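Probable fumarate reductase Ifc3 (Shewanella frigidimarina, PDB 1QO8) catalyses the essentially one-way reduction of fumarate to succinate in vitro, using one FAD and four covalently bound c-type hemes per subunit. Local coordinates at residues Q123-A129 with A145-D151. Numbering follows the deposited sequence.
With FAD (flavin-adenine dinucleotide), chain G.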
loop_
_atom_site.group_PDB
_atom_site.type_symbol
_atom_site.label_atom_id
_atom_site.label_comp_id
_atom_site.label_asym_id
_atom_site.label_seq_id
_atom_site.Cartn_x
_atom_site.Cartn_y
_atom_site.Cartn_z
ATOM N N GLN A 123 5.033 -24.356 21.546
ATOM C CA GLN A 123 4.515 -23.099 22.086
ATOM C C GLN A 123 4.749 -21.892 21.165
ATOM O O GLN A 123 3.862 -21.033 20.954
ATOM C CB GLN A 123 5.222 -22.986 23.455
ATOM C CG GLN A 123 4.671 -24.168 24.291
ATOM C CD GLN A 123 5.108 -24.114 25.721
ATOM O OE1 GLN A 123 6.220 -23.669 26.050
ATOM N NE2 GLN A 123 4.150 -24.563 26.527
ATOM N N VAL A 124 5.981 -21.820 20.598
ATOM C CA VAL A 124 6.389 -20.639 19.799
ATOM C C VAL A 124 6.928 -21.112 18.453
ATOM O O VAL A 124 7.900 -21.881 18.408
ATOM C CB VAL A 124 7.435 -19.732 20.423
ATOM C CG1 VAL A 124 7.766 -18.451 19.606
ATOM C CG2 VAL A 124 6.984 -19.196 21.822
ATOM N N LEU A 125 6.230 -20.742 17.386
ATOM C CA LEU A 125 6.703 -20.959 16.028
ATOM C C LEU A 125 7.371 -19.659 15.518
ATOM O O LEU A 125 6.687 -18.627 15.461
ATOM C CB LEU A 125 5.537 -21.143 15.072
ATOM C CG LEU A 125 5.623 -21.946 13.830
ATOM C CD1 LEU A 125 4.759 -21.328 12.746
ATOM C CD2 LEU A 125 6.992 -22.432 13.310
ATOM N N VAL A 126 8.638 -19.799 15.102
ATOM C CA VAL A 126 9.359 -18.605 14.614
ATOM C C VAL A 126 9.552 -18.822 13.119
ATOM O O VAL A 126 10.084 -19.901 12.752
ATOM C CB VAL A 126 10.730 -18.397 15.256
ATOM C CG1 VAL A 126 11.418 -17.095 14.647
ATOM C CG2 VAL A 126 10.585 -18.163 16.753
ATOM N N VAL A 127 8.954 -17.932 12.321
ATOM C CA VAL A 127 9.025 -18.103 10.879
ATOM C C VAL A 127 10.163 -17.206 10.310
ATOM O O VAL A 127 9.993 -15.991 10.320
ATOM C CB VAL A 127 7.684 -17.664 10.259
ATOM C CG1 VAL A 127 7.623 -17.879 8.774
ATOM C CG2 VAL A 127 6.535 -18.327 11.057
ATOM N N GLY A 128 11.288 -17.839 9.932
ATOM C CA GLY A 128 12.378 -17.040 9.319
ATOM C C GLY A 128 13.564 -17.078 10.260
ATOM O O GLY A 128 13.528 -16.645 11.393
ATOM N N ALA A 129 14.678 -17.594 9.786
ATOM C CA ALA A 129 15.892 -17.635 10.610
ATOM C C ALA A 129 16.935 -16.692 10.043
ATOM O O ALA A 129 18.050 -17.083 9.671
ATOM C CB ALA A 129 16.427 -19.064 10.622
ATOM N N ALA A 145 9.989 -21.285 26.766
ATOM C CA ALA A 145 8.973 -21.877 25.889
ATOM C C ALA A 145 9.646 -22.878 24.994
ATOM O O ALA A 145 10.857 -22.762 24.694
ATOM C CB ALA A 145 8.204 -20.799 25.157
ATOM N N ASN A 146 8.892 -23.901 24.574
ATOM C CA ASN A 146 9.364 -24.697 23.441
ATOM C C ASN A 146 9.181 -23.915 22.140
ATOM O O ASN A 146 8.216 -23.143 21.969
ATOM C CB ASN A 146 8.546 -26.002 23.389
ATOM C CG ASN A 146 8.675 -26.817 24.672
ATOM O OD1 ASN A 146 9.748 -27.136 25.179
ATOM N ND2 ASN A 146 7.549 -27.188 25.247
ATOM N N VAL A 147 10.061 -24.150 21.174
ATOM C CA VAL A 147 10.177 -23.317 19.974
ATOM C C VAL A 147 10.415 -24.204 18.760
ATOM O O VAL A 147 11.234 -25.111 18.828
ATOM C CB VAL A 147 11.373 -22.354 20.093
ATOM C CG1 VAL A 147 11.746 -21.635 18.787
ATOM C CG2 VAL A 147 11.092 -21.289 21.136
ATOM N N ILE A 148 9.723 -23.949 17.657
ATOM C CA ILE A 148 10.152 -24.475 16.372
ATOM C C ILE A 148 10.663 -23.263 15.555
ATOM O O ILE A 148 10.013 -22.242 15.701
ATOM C CB ILE A 148 9.022 -25.231 15.656
ATOM C CG1 ILE A 148 8.713 -26.540 16.484
ATOM C CG2 ILE A 148 9.346 -25.583 14.222
ATOM C CD1 ILE A 148 7.518 -27.276 15.895
ATOM N N LEU A 149 11.757 -23.423 14.818
ATOM C CA LEU A 149 12.304 -22.285 14.057
ATOM C C LEU A 149 12.217 -22.786 12.632
ATOM O O LEU A 149 12.870 -23.852 12.509
ATOM C CB LEU A 149 13.767 -21.963 14.387
ATOM C CG LEU A 149 14.525 -20.993 13.465
ATOM C CD1 LEU A 149 13.724 -19.679 13.277
ATOM C CD2 LEU A 149 15.901 -20.632 14.061
ATOM N N VAL A 150 11.555 -22.144 11.692
ATOM C CA VAL A 150 11.531 -22.680 10.334
ATOM C C VAL A 150 12.114 -21.697 9.309
ATOM O O VAL A 150 11.966 -20.476 9.459
ATOM C CB VAL A 150 10.116 -23.053 9.848
ATOM C CG1 VAL A 150 9.443 -24.120 10.741
ATOM C CG2 VAL A 150 9.159 -21.855 9.863
ATOM N N ASP A 151 12.738 -22.224 8.211
ATOM C CA ASP A 151 13.172 -21.239 7.210
ATOM C C ASP A 151 12.899 -21.860 5.866
ATOM O O ASP A 151 13.235 -23.024 5.738
ATOM C CB ASP A 151 14.675 -20.881 7.347
ATOM C CG ASP A 151 15.029 -19.691 6.451
ATOM O OD1 ASP A 151 15.076 -19.826 5.235
ATOM O OD2 ASP A 151 15.269 -18.610 7.063
HETATM P PA FAD G . 16.308 -11.628 6.908
HETATM O O1A FAD G . 17.716 -11.655 7.417
HETATM O O2A FAD G . 16.048 -11.492 5.586
HETATM O O5B FAD G . 15.891 -13.133 7.082
HETATM C C5B FAD G . 14.496 -13.614 6.894
HETATM C C4B FAD G . 14.524 -15.224 6.924
HETATM O O4B FAD G . 13.073 -15.594 6.730
HETATM C C3B FAD G . 15.209 -15.803 5.641
HETATM O O3B FAD G . 16.299 -16.599 5.770
HETATM C C2B FAD G . 14.021 -16.214 4.697
HETATM O O2B FAD G . 14.292 -17.342 3.828
HETATM C C1B FAD G . 13.057 -16.682 5.722
HETATM N N9A FAD G . 11.663 -16.656 5.260
HETATM C C8A FAD G . 11.049 -15.741 4.442
HETATM N N7A FAD G . 9.829 -16.089 4.138
HETATM C C5A FAD G . 9.607 -17.299 4.787
HETATM C C6A FAD G . 8.493 -18.243 4.783
HETATM N N6A FAD G . 7.375 -18.053 4.137
HETATM N N1A FAD G . 8.673 -19.324 5.584
HETATM C C2A FAD G . 9.860 -19.613 6.218
HETATM N N3A FAD G . 10.944 -18.806 6.255
HETATM C C4A FAD G . 10.747 -17.693 5.498
HETATM N N1 FAD G . 21.313 -3.006 7.722
HETATM C C2 FAD G . 22.017 -2.534 8.716
HETATM O O2 FAD G . 21.623 -2.012 9.706
HETATM N N3 FAD G . 23.443 -2.594 8.739
HETATM C C4 FAD G . 24.033 -3.203 7.636
HETATM O O4 FAD G . 25.228 -3.247 7.563
HETATM C C4X FAD G . 23.222 -3.664 6.511
HETATM N N5 FAD G . 23.811 -4.189 5.426
HETATM C C5X FAD G . 23.072 -4.694 4.410
HETATM C C6 FAD G . 23.751 -5.243 3.314
HETATM C C7 FAD G . 23.029 -5.771 2.270
HETATM C C7M FAD G . 23.677 -6.377 1.066
HETATM C C8 FAD G . 21.591 -5.778 2.363
HETATM C C8M FAD G . 20.795 -6.417 1.265
HETATM C C9 FAD G . 20.925 -5.270 3.449
HETATM C C9A FAD G . 21.626 -4.720 4.496
HETATM N N10 FAD G . 21.055 -4.138 5.645
HETATM C C10 FAD G . 21.795 -3.617 6.636
HETATM C "C1'" FAD G . 19.631 -4.439 5.996
HETATM C "C2'" FAD G . 19.582 -5.539 7.109
HETATM O "O2'" FAD G . 20.647 -6.444 6.661
HETATM C "C3'" FAD G . 18.277 -6.330 6.845
HETATM O "O3'" FAD G . 17.134 -5.470 6.941
HETATM C "C4'" FAD G . 18.014 -7.191 8.126
HETATM O "O4'" FAD G . 19.108 -8.158 8.118
HETATM C "C5'" FAD G . 16.687 -7.982 7.844
HETATM O "O5'" FAD G . 16.709 -9.097 8.939
HETATM P P FAD G . 15.521 -10.053 9.159
HETATM O O1P FAD G . 15.946 -10.916 10.324
HETATM O O2P FAD G . 14.422 -9.200 9.253
HETATM O O3P FAD G . 15.385 -10.717 7.878
#
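Gln-123 has 68 Å² covered by the other segment, and Val-124, Leu-149 and Val-150 62 Å² each, where strands 124-127 and 147-150 run side by side, their axes 4.7 Å apart and 14° from parallel. At the N-terminal end, where the chain turns a corner at Gln-123, Asn-146 N donates to Gln-123 OE1 (3.1 Å), while Val-124 N reaches Asn-146 O (2.9 Å). Parallel pairing then alternates, Ile-148 N to Val-124 O, Val-126 N to Ile-148 O and Val-150 N to Val-126 O, each 2.9 Å, ending with Gly-128 N on Val-150 O (2.8 Å). Val-124 sets CG2 on Ala-145 CB (3.9 Å) and CB against Val-147 CG2 (4.0 Å). Leu-149 packs CD1 on Val-126 CG1 (3.7 Å) and CD2 on Ala-129 CB (3.8 Å); from the other face, Val-150 CG1 meets Leu-125 CD2 (3.9 Å).

Beyond the strands lies the dinucleotide site of a Rossmann-type fold. Asp-151 OD2 accepts from Ala-129 N (3.0 Å) and from FAD O3B (2.6 Å), and its OD1 from FAD O2B (3.0 Å), so one carboxylate fixes the adenosine ribose and the glycine-rich turn. Gly-128 CA is 3.0 Å from FAD O4B; a CB there would clash.

Helix 131-143 completes the beta-alpha-beta crossover, covering Val-126, Val-147 and Leu-149, while strand 303-306 hydrogen-bonds through its backbone to Leu-125 and Val-127 on the other edge of 124-127, and strand 267-268 flanks 147-150 in the five-stranded parallel sheet.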